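Local coordinates for protein peptidase family U32 (Geobacillus thermoleovorans, PDB 4HE6) that is of unknown function but forms the all-beta C-terminal domain of a putative U32-family peptidase, at residues 7-12 with 83-88; 44-49 with 77-82; 54-59 with 68-73. One frame throughout, in Å; residues are numbered along the deposited sequence.

Contact 1. Residues 7-12 with 83-88; sequences EFAGLV and NMMRKE
Met84 lays its terminal methyl over one face of the Phe8 ring. CE stands 3.5 Å from the ring centroid, 18° off the normal and displaced toward the rim on the CG and CD1 side. This is a CH-pi contact. SD lies obliquely to the ring, 5.2 Å from its centroid; the pair is also a Met-aromatic contact, with CE doing the touching. The chain bends at its last torsion (chi3 65°), which brings CE to the ring.

The backbones beneath pair as antiparallel strands, with Gly10 opposite Met85 as a hydrogen-bonded pair. Leu11 and Met84 form the next, non-hydrogen-bonded pair. At the Phe8 end the register slips in a classic beta bulge: Ala9 and Gly10 both face Met85. Met85 O is gripped twice, by Ala9 N at 2.8 Å and by Gly10 N at 3.1 Å. Met85 N returns a bond to Gly10 O. Farther on, Val12 N gives a straighter bond to Asn83 O at 2.9 Å. The CG2 methyl of Val12 packs against the same oxygen at 3.4 Å.

Met85 turns its side chain to the other face of the sheet from Met84. Its CE reaches Ala9 CB at 3.9 Å, and Phe30, Val36 and Phe38 add to the apolar surroundings. Strand 35-39 flanks strand 84-87 on its far edge.

At the bulge end a water joins the two segments. It donates to Glu7 O and accepts from Arg86 NH1 at 3.1 Å, lying in the guanidinium plane. Arg86 NE forms a salt bridge with Glu37, and the same side chain makes a cation-pi contact with Phe39.

Contact 2. Residues 44-49 with 77-82; sequences ENFTQV and RPLFPY
The Phe46 ring carries the Arg77 side chain over one face, and Leu79 CD2 meets its edge at CE2, 3.7 Å away. On the covered face Arg77 CB stands 3.9 Å from the ring centroid, 18° off the normal, in a CH-pi contact. Arg77 CD lies over CG and CD2 of the ring. The guanidinium has run past the ring by then, and one of its faces rests on Phe46 CB. Ring and guanidinium planes are only 14° apart. The arginine chain is extended from CG to NE, which lets it slide along the phenylalanine in the opposite direction.

At the guanidinium edge, NH1 makes a salt bridge to Glu44 OE1 of 3.0 Å. The oxygen lies near the guanidinium plane and is met on its anti side. The two planar groups are turned 46° from each other, with this one direct bond between them. One water donates to Glu44 OE1 and accepts from Arg77 NH2. Another donates to Glu44 O and accepts from Arg77 NH1.

The contact packs segment 77-82, part of the loop between strands 70-74 and 84-87, against edge strand 46-49. Phe46 also meets the ring of Phe38 on the neighbouring strand 35-39. An alanine at Phe46 would probably leave a gap beside Leu79 CD2 and set the aliphatic part of Arg77 free to turn. Nearby, Gln48 OE1 accepts from Lys76 N, just before Arg77.

Arg77 thus works in two ways: its methylenes shield a buried ring, while its guanidinium binds Glu44 and water. With one direct bond and two waters, the ion pair is probably weakened by solvent, and the apolar overlap is likely to fix the position of the arginine.

Contact 3. Residues 54-59 with 68-73; sequences WDEDGN and LQIVKF
Trp54 and Lys72 form an antiparallel hydrogen-bonded pair, beside a type I beta turn from Asp55 to Gly58 that carries an Asx turn. Trp54 N donates to Lys72 O at 3.0 Å. Lys72 N answers to Trp54 O at 2.8 Å. The next link is indirect: one water accepts from Glu56 N and donates to Ile70 O.

Asp55 holds the turn together. OD1 takes Asp57 N and Asn59 N from opposite faces of the carboxylate, each at 2.9 Å. OD2 uses its syn lone pair for Asn59 ND2 in a nearly straight bond of 170°. Backbone bonds from Gly58 N to Asp55 O and from Asp55 N to Asn59 O close the turn.

One face of the Trp54 indole is covered by Lys72 CB, over the five-membered ring, and by Phe73 CA, over the six-membered ring and 4.2 Å from its centroid. Strand 21-26 flanks strand 70-74 on its other side.

Glu56 lies across the Lys72 chain at about a right angle, its OE2 4.6 Å from Lys72 NZ, beyond a salt bridge. The same OE2 touches the CG2 methyl of Ile70 at 3.4 Å.

Overall arrangement
All three contacts reach one antiparallel sheet. Contact 1 pairs two strands in its middle and is the most buried, with six of its eleven touching residues buried; contacts 2 and 3 have two each and lie nearer the surface. Contact 2 packs a loop on edge strand 46-49, and contact 3 lies toward the other end, on the far side of the chain's centre from it. Contacts 1 and 3 use backbone pairing, whereas contact 2 rests on side chains, one ion pair and waters. Contacts 1 and 2 touch directly: Val12 O and Tyr82 N are probably hydrogen-bonded at 2.7 Å. Contacts 1 and 3 meet through Met85 SD and Phe73 CZ, 3.7 Å apart.

Contact 1. Residues 7-12 with 83-88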
loop_
_atom_site.group_PDB
_atom_site.type_symbol
_atom_site.label_atom_id
_atom_site.label_comp_id
_atom_site.label_asym_id
_atom_site.label_seq_id
_atom_site.Cartn_x
_atom_site.Cartn_y
_atom_site.Cartn_z
ATOM N N GLU A 7 -9.921 -3.439 8.681
ATOM C CA GLU A 7 -10.518 -3.360 7.358
ATOM C C GLU A 7 -9.570 -2.915 6.271
ATOM O O GLU A 7 -9.927 -2.723 5.097
ATOM C CB GLU A 7 -11.724 -2.359 7.431
ATOM C CG GLU A 7 -12.839 -2.939 8.306
ATOM C CD GLU A 7 -13.993 -1.975 8.413
ATOM O OE1 GLU A 7 -14.409 -1.691 9.553
ATOM O OE2 GLU A 7 -14.487 -1.467 7.356
ATOM N N PHE A 8 -8.313 -2.696 6.682
ATOM C CA PHE A 8 -7.408 -2.317 5.610
ATOM C C PHE A 8 -5.982 -2.685 6.035
ATOM O O PHE A 8 -5.722 -2.902 7.214
ATOM C CB PHE A 8 -7.557 -0.866 5.162
ATOM C CG PHE A 8 -7.295 0.147 6.232
ATOM C CD1 PHE A 8 -8.154 0.406 7.279
ATOM C CD2 PHE A 8 -6.105 0.881 6.207
ATOM C CE1 PHE A 8 -7.893 1.365 8.250
ATOM C CE2 PHE A 8 -5.872 1.855 7.156
ATOM C CZ PHE A 8 -6.740 2.100 8.194
ATOM N N ALA A 9 -5.097 -2.723 5.055
ATOM C CA ALA A 9 -3.722 -3.077 5.267
ATOM C C ALA A 9 -2.745 -1.945 5.148
ATOM O O ALA A 9 -1.619 -2.066 5.625
ATOM C CB ALA A 9 -3.345 -4.168 4.270
ATOM N N GLY A 10 -3.144 -0.836 4.510
ATOM C CA GLY A 10 -2.237 0.276 4.402
ATOM C C GLY A 10 -3.002 1.549 4.089
ATOM O O GLY A 10 -4.086 1.524 3.497
ATOM N N LEU A 11 -2.388 2.646 4.438
ATOM C CA LEU A 11 -2.893 3.985 4.137
ATOM C C LEU A 11 -1.865 4.680 3.254
ATOM O O LEU A 11 -0.682 4.730 3.612
ATOM C CB LEU A 11 -3.087 4.763 5.434
ATOM C CG LEU A 11 -3.647 6.177 5.350
ATOM C CD1 LEU A 11 -5.064 6.117 4.832
ATOM C CD2 LEU A 11 -3.640 6.857 6.714
ATOM N N VAL A 12 -2.274 5.169 2.100
ATOM C CA VAL A 12 -1.306 5.839 1.211
ATOM C C VAL A 12 -0.923 7.189 1.808
ATOM O O VAL A 12 -1.803 7.974 2.111
ATOM C CB VAL A 12 -1.917 6.016 -0.195
ATOM C CG1 VAL A 12 -0.936 6.733 -1.107
ATOM C CG2 VAL A 12 -2.307 4.676 -0.778
ATOM N N ASN A 83 -5.792 7.641 -0.020
ATOM C CA ASN A 83 -6.387 6.419 -0.486
ATOM C C ASN A 83 -5.945 5.263 0.415
ATOM O O ASN A 83 -4.987 5.367 1.139
ATOM C CB ASN A 83 -6.046 6.179 -1.955
ATOM C CG ASN A 83 -6.772 7.133 -2.939
ATOM O OD1 ASN A 83 -6.246 7.470 -3.973
ATOM N ND2 ASN A 83 -7.969 7.641 -2.651
ATOM N N MET A 84 -6.700 4.189 0.340
ATOM C CA MET A 84 -6.500 3.054 1.213
ATOM C C MET A 84 -6.159 1.810 0.416
ATOM O O MET A 84 -6.390 1.711 -0.790
ATOM C CB MET A 84 -7.803 2.862 2.007
ATOM C CG MET A 84 -8.298 4.068 2.811
ATOM S SD MET A 84 -9.776 3.865 3.825
ATOM C CE MET A 84 -9.306 2.690 5.072
ATOM N N MET A 85 -5.585 0.830 1.104
ATOM C CA MET A 85 -5.185 -0.425 0.521
ATOM C C MET A 85 -5.671 -1.572 1.391
ATOM O O MET A 85 -5.537 -1.512 2.611
ATOM C CB MET A 85 -3.639 -0.521 0.453
ATOM C CG MET A 85 -3.156 -1.694 -0.363
ATOM S SD MET A 85 -1.354 -1.923 -0.293
ATOM C CE MET A 85 -1.240 -2.774 1.272
ATOM N N ARG A 86 -6.239 -2.612 0.797
ATOM C CA ARG A 86 -6.683 -3.796 1.538
ATOM C C ARG A 86 -6.183 -5.027 0.815
ATOM O O ARG A 86 -5.935 -5.033 -0.374
ATOM C CB ARG A 86 -8.198 -3.849 1.726
ATOM C CG ARG A 86 -8.994 -3.760 0.455
ATOM C CD ARG A 86 -10.516 -3.725 0.668
ATOM N NE ARG A 86 -11.215 -3.192 -0.523
ATOM C CZ ARG A 86 -12.207 -2.333 -0.530
ATOM N NH1 ARG A 86 -12.749 -1.817 0.566
ATOM N NH2 ARG A 86 -12.744 -1.930 -1.699
ATOM N N LYS A 87 -6.021 -6.110 1.560
ATOM C CA LYS A 87 -5.795 -7.368 0.847
ATOM C C LYS A 87 -6.943 -7.806 -0.050
ATOM O O LYS A 87 -8.076 -7.651 0.405
ATOM C CB LYS A 87 -5.503 -8.412 1.931
ATOM C CG LYS A 87 -4.207 -8.002 2.631
ATOM C CD LYS A 87 -2.993 -8.591 2.000
ATOM C CE LYS A 87 -2.526 -9.917 2.561
ATOM N NZ LYS A 87 -2.538 -9.985 4.030
ATOM N N GLU A 88 -6.679 -8.390 -1.222
ATOM C CA GLU A 88 -7.697 -8.813 -2.227
ATOM C C GLU A 88 -7.745 -10.322 -2.190
ATOM O O GLU A 88 -6.744 -10.941 -2.553
ATOM C CB GLU A 88 -7.352 -8.413 -3.673
ATOM C CG GLU A 88 -8.312 -8.804 -4.772
ATOM C CD GLU A 88 -9.602 -8.010 -4.850
ATOM O OE1 GLU A 88 -9.800 -7.121 -3.996
ATOM O OE2 GLU A 88 -10.484 -8.179 -5.724
HETATM O O HOH W 1 -12.138 -2.457 3.525
#

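Contact 2. Residues 44-49 with 77-82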
loop_
_atom_site.group_PDB
_atom_site.type_symbol
_atom_site.label_atom_id
_atom_site.label_comp_id
_atom_site.label_asym_id
_atom_site.label_seq_id
_atom_site.Cartn_x
_atom_site.Cartn_y
_atom_site.Cartn_z
ATOM N N GLU A 44 -10.763 5.017 -9.545
ATOM C CA GLU A 44 -11.355 3.709 -9.747
ATOM C C GLU A 44 -10.544 2.704 -8.930
ATOM O O GLU A 44 -9.313 2.663 -9.068
ATOM C CB GLU A 44 -11.413 3.313 -11.226
ATOM C CG GLU A 44 -12.044 1.924 -11.415
ATOM C CD GLU A 44 -12.037 1.459 -12.839
ATOM O OE1 GLU A 44 -11.003 1.589 -13.498
ATOM O OE2 GLU A 44 -13.104 0.930 -13.254
ATOM N N ASN A 45 -11.185 1.911 -8.116
ATOM C CA ASN A 45 -10.457 0.904 -7.350
ATOM C C ASN A 45 -9.781 -0.060 -8.285
ATOM O O ASN A 45 -10.305 -0.386 -9.365
ATOM C CB ASN A 45 -11.449 0.140 -6.469
ATOM C CG ASN A 45 -12.180 0.966 -5.459
ATOM O OD1 ASN A 45 -11.927 2.172 -5.283
ATOM N ND2 ASN A 45 -13.125 0.348 -4.784
ATOM N N PHE A 46 -8.607 -0.558 -7.882
ATOM C CA PHE A 46 -7.873 -1.478 -8.736
ATOM C C PHE A 46 -7.042 -2.419 -7.881
ATOM O O PHE A 46 -6.697 -2.133 -6.723
ATOM C CB PHE A 46 -6.983 -0.734 -9.747
ATOM C CG PHE A 46 -5.809 -0.022 -9.136
ATOM C CD1 PHE A 46 -4.550 -0.602 -9.025
ATOM C CD2 PHE A 46 -5.964 1.285 -8.669
ATOM C CE1 PHE A 46 -3.482 0.085 -8.438
ATOM C CE2 PHE A 46 -4.895 1.979 -8.117
ATOM C CZ PHE A 46 -3.668 1.403 -8.027
ATOM N N THR A 47 -6.751 -3.568 -8.462
ATOM C CA THR A 47 -5.955 -4.581 -7.798
ATOM C C THR A 47 -4.585 -4.706 -8.434
ATOM O O THR A 47 -4.417 -4.386 -9.621
ATOM C CB THR A 47 -6.641 -5.967 -7.807
ATOM O OG1 THR A 47 -6.889 -6.341 -9.167
ATOM C CG2 THR A 47 -7.933 -5.928 -7.033
ATOM N N GLN A 48 -3.639 -5.182 -7.666
ATOM C CA GLN A 48 -2.305 -5.482 -8.188
ATOM C C GLN A 48 -1.624 -6.465 -7.253
ATOM O O GLN A 48 -1.998 -6.649 -6.089
ATOM C CB GLN A 48 -1.436 -4.237 -8.318
ATOM C CG GLN A 48 -1.006 -3.656 -6.989
ATOM C CD GLN A 48 0.019 -2.576 -7.181
ATOM O OE1 GLN A 48 -0.317 -1.485 -7.618
ATOM N NE2 GLN A 48 1.264 -2.885 -6.822
ATOM N N VAL A 49 -0.532 -7.041 -7.783
ATOM C CA VAL A 49 0.418 -7.789 -6.957
ATOM C C VAL A 49 1.430 -6.823 -6.412
ATOM O O VAL A 49 1.862 -5.861 -7.060
ATOM C CB VAL A 49 1.103 -8.930 -7.771
ATOM C CG1 VAL A 49 1.970 -8.414 -8.914
ATOM C CG2 VAL A 49 1.883 -9.820 -6.826
ATOM N N ARG A 77 -1.226 2.014 -10.926
ATOM C CA ARG A 77 -1.971 3.216 -11.352
ATOM C C ARG A 77 -1.710 4.308 -10.343
ATOM O O ARG A 77 -1.298 3.997 -9.214
ATOM C CB ARG A 77 -3.467 2.974 -11.397
ATOM C CG ARG A 77 -3.932 1.797 -12.236
ATOM C CD ARG A 77 -5.429 1.780 -12.294
ATOM N NE ARG A 77 -6.002 0.667 -12.985
ATOM C CZ ARG A 77 -7.288 0.509 -13.231
ATOM N NH1 ARG A 77 -8.149 1.379 -12.759
ATOM N NH2 ARG A 77 -7.680 -0.553 -13.905
ATOM N N PRO A 78 -1.957 5.554 -10.717
ATOM C CA PRO A 78 -1.806 6.655 -9.763
ATOM C C PRO A 78 -2.698 6.509 -8.563
ATOM O O PRO A 78 -3.813 5.944 -8.609
ATOM C CB PRO A 78 -2.163 7.896 -10.584
ATOM C CG PRO A 78 -1.796 7.507 -12.026
ATOM C CD PRO A 78 -2.257 6.052 -12.093
ATOM N N LEU A 79 -2.206 7.049 -7.444
ATOM C CA LEU A 79 -2.853 7.110 -6.149
ATOM C C LEU A 79 -2.781 8.519 -5.604
ATOM O O LEU A 79 -1.852 9.263 -5.931
ATOM C CB LEU A 79 -2.169 6.172 -5.149
ATOM C CG LEU A 79 -2.293 4.704 -5.524
ATOM C CD1 LEU A 79 -1.377 3.865 -4.612
ATOM C CD2 LEU A 79 -3.716 4.187 -5.440
ATOM N N PHE A 80 -3.761 8.845 -4.768
ATOM C CA PHE A 80 -3.686 10.086 -4.022
ATOM C C PHE A 80 -3.400 9.823 -2.566
ATOM O O PHE A 80 -3.733 8.761 -2.047
ATOM C CB PHE A 80 -5.005 10.825 -4.128
ATOM C CG PHE A 80 -5.368 11.260 -5.486
ATOM C CD1 PHE A 80 -6.240 10.562 -6.282
ATOM C CD2 PHE A 80 -4.783 12.439 -5.987
ATOM C CE1 PHE A 80 -6.560 10.962 -7.560
ATOM C CE2 PHE A 80 -5.089 12.852 -7.260
ATOM C CZ PHE A 80 -5.971 12.136 -8.043
ATOM N N PRO A 81 -2.793 10.766 -1.865
ATOM C CA PRO A 81 -2.623 10.626 -0.415
ATOM C C PRO A 81 -3.970 10.328 0.213
ATOM O O PRO A 81 -4.984 10.921 -0.070
ATOM C CB PRO A 81 -2.096 11.989 -0.025
ATOM C CG PRO A 81 -1.338 12.474 -1.244
ATOM C CD PRO A 81 -2.225 12.031 -2.373
ATOM N N TYR A 82 -3.931 9.323 1.109
ATOM C CA TYR A 82 -5.041 8.901 1.952
ATOM C C TYR A 82 -6.073 8.052 1.255
ATOM O O TYR A 82 -7.065 7.664 1.869
ATOM C CB TYR A 82 -5.633 10.070 2.803
ATOM C CG TYR A 82 -4.471 10.647 3.583
ATOM C CD1 TYR A 82 -3.789 11.746 3.178
ATOM C CD2 TYR A 82 -3.959 9.973 4.692
ATOM C CE1 TYR A 82 -2.679 12.271 3.831
ATOM C CE2 TYR A 82 -2.866 10.452 5.354
ATOM C CZ TYR A 82 -2.225 11.582 4.937
ATOM O OH TYR A 82 -1.108 12.065 5.588
HETATM O O HOH W 2 -7.730 3.802 -11.020
HETATM O O HOH W 3 -10.394 -0.218 -15.274
#

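Contact 3. Residues 54-59 with 68-73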
loop_
_atom_site.group_PDB
_atom_site.type_symbol
_atom_site.label_atom_id
_atom_site.label_comp_id
_atom_site.label_asym_id
_atom_site.label_seq_id
_atom_site.Cartn_x
_atom_site.Cartn_y
_atom_site.Cartn_z
ATOM N N TRP A 54 10.298 -1.842 0.121
ATOM C CA TRP A 54 11.476 -1.299 0.789
ATOM C C TRP A 54 11.024 -0.266 1.814
ATOM O O TRP A 54 9.928 0.274 1.773
ATOM C CB TRP A 54 12.505 -0.750 -0.155
ATOM C CG TRP A 54 12.084 0.224 -1.200
ATOM C CD1 TRP A 54 12.235 1.590 -1.183
ATOM C CD2 TRP A 54 11.467 -0.083 -2.464
ATOM N NE1 TRP A 54 11.744 2.134 -2.321
ATOM C CE2 TRP A 54 11.261 1.117 -3.128
ATOM C CE3 TRP A 54 11.038 -1.271 -3.072
ATOM C CZ2 TRP A 54 10.667 1.229 -4.403
ATOM C CZ3 TRP A 54 10.460 -1.182 -4.328
ATOM C CH2 TRP A 54 10.286 0.040 -4.966
ATOM N N ASP A 55 11.906 -0.037 2.790
ATOM C CA ASP A 55 11.656 0.994 3.797
ATOM C C ASP A 55 12.223 2.347 3.297
ATOM O O ASP A 55 12.780 2.450 2.210
ATOM C CB ASP A 55 12.196 0.520 5.147
ATOM C CG ASP A 55 13.682 0.462 5.229
ATOM O OD1 ASP A 55 14.398 0.988 4.361
ATOM O OD2 ASP A 55 14.150 -0.151 6.201
ATOM N N GLU A 56 12.038 3.370 4.120
ATOM C CA GLU A 56 12.472 4.692 3.719
ATOM C C GLU A 56 13.976 4.839 3.701
ATOM O O GLU A 56 14.498 5.849 3.227
ATOM C CB GLU A 56 11.811 5.758 4.591
ATOM C CG GLU A 56 10.282 5.740 4.344
ATOM C CD GLU A 56 9.569 6.960 4.852
ATOM O OE1 GLU A 56 9.621 7.292 6.040
ATOM O OE2 GLU A 56 8.931 7.572 3.957
ATOM N N ASP A 57 14.732 3.859 4.205
ATOM C CA ASP A 57 16.179 3.782 4.164
ATOM C C ASP A 57 16.684 2.875 3.044
ATOM O O ASP A 57 17.907 2.706 2.948
ATOM C CB ASP A 57 16.716 3.326 5.513
ATOM C CG ASP A 57 16.343 4.392 6.540
ATOM O OD1 ASP A 57 16.460 5.606 6.279
ATOM O OD2 ASP A 57 15.874 4.016 7.611
ATOM N N GLY A 58 15.802 2.402 2.180
ATOM C CA GLY A 58 16.149 1.598 1.027
ATOM C C GLY A 58 16.455 0.141 1.312
ATOM O O GLY A 58 16.964 -0.567 0.437
ATOM N N ASN A 59 16.139 -0.329 2.522
ATOM C CA ASN A 59 16.271 -1.752 2.794
ATOM C C ASN A 59 15.084 -2.502 2.211
ATOM O O ASN A 59 13.953 -2.081 2.472
ATOM C CB ASN A 59 16.281 -2.042 4.297
ATOM C CG ASN A 59 17.355 -1.288 5.005
ATOM O OD1 ASN A 59 18.556 -1.440 4.718
ATOM N ND2 ASN A 59 16.977 -0.398 5.903
ATOM N N LEU A 68 2.236 0.273 11.444
ATOM C CA LEU A 68 2.433 1.709 11.239
ATOM C C LEU A 68 3.813 2.095 10.717
ATOM O O LEU A 68 4.108 3.274 10.603
ATOM C CB LEU A 68 2.020 2.498 12.499
ATOM C CG LEU A 68 0.541 2.411 12.811
ATOM C CD1 LEU A 68 0.186 2.946 14.198
ATOM C CD2 LEU A 68 -0.279 3.154 11.775
ATOM N N GLN A 69 4.638 1.066 10.380
ATOM C CA GLN A 69 5.864 1.397 9.669
ATOM C C GLN A 69 5.533 1.892 8.257
ATOM O O GLN A 69 4.541 1.486 7.661
ATOM C CB GLN A 69 6.810 0.199 9.731
ATOM C CG GLN A 69 7.385 0.084 11.227
ATOM C CD GLN A 69 8.577 -0.785 11.405
ATOM O OE1 GLN A 69 8.997 -1.498 10.424
ATOM N NE2 GLN A 69 9.173 -0.914 12.583
ATOM N N ILE A 70 6.372 2.763 7.752
ATOM C CA ILE A 70 6.228 3.346 6.417
ATOM C C ILE A 70 7.035 2.517 5.421
ATOM O O ILE A 70 8.226 2.232 5.652
ATOM C CB ILE A 70 6.656 4.810 6.406
ATOM C CG1 ILE A 70 5.815 5.663 7.358
ATOM C CG2 ILE A 70 6.575 5.332 4.984
ATOM C CD1 ILE A 70 6.349 7.044 7.619
ATOM N N VAL A 71 6.409 2.084 4.345
ATOM C CA VAL A 71 7.081 1.272 3.341
ATOM C C VAL A 71 6.794 1.901 1.943
ATOM O O VAL A 71 5.897 2.744 1.792
ATOM C CB VAL A 71 6.683 -0.199 3.392
ATOM C CG1 VAL A 71 6.981 -0.752 4.777
ATOM C CG2 VAL A 71 5.236 -0.403 3.009
ATOM N N LYS A 72 7.560 1.462 0.971
ATOM C CA LYS A 72 7.456 1.924 -0.407
ATOM C C LYS A 72 7.432 0.743 -1.357
ATOM O O LYS A 72 8.076 -0.280 -1.118
ATOM C CB LYS A 72 8.628 2.834 -0.716
ATOM C CG LYS A 72 8.648 4.099 0.129
ATOM C CD LYS A 72 9.800 5.018 -0.186
ATOM C CE LYS A 72 9.629 6.391 0.464
ATOM N NZ LYS A 72 10.215 7.432 -0.438
ATOM N N PHE A 73 6.716 0.906 -2.458
ATOM C CA PHE A 73 6.661 -0.076 -3.505
ATOM C C PHE A 73 6.023 0.540 -4.747
ATOM O O PHE A 73 5.305 1.555 -4.659
ATOM C CB PHE A 73 5.926 -1.359 -3.096
ATOM C CG PHE A 73 4.588 -1.194 -2.474
ATOM C CD1 PHE A 73 4.419 -0.965 -1.119
ATOM C CD2 PHE A 73 3.442 -1.281 -3.291
ATOM C CE1 PHE A 73 3.174 -0.830 -0.570
ATOM C CE2 PHE A 73 2.205 -1.147 -2.720
ATOM C CZ PHE A 73 2.062 -0.941 -1.355
HETATM O O HOH W 4 10.562 3.173 6.630
#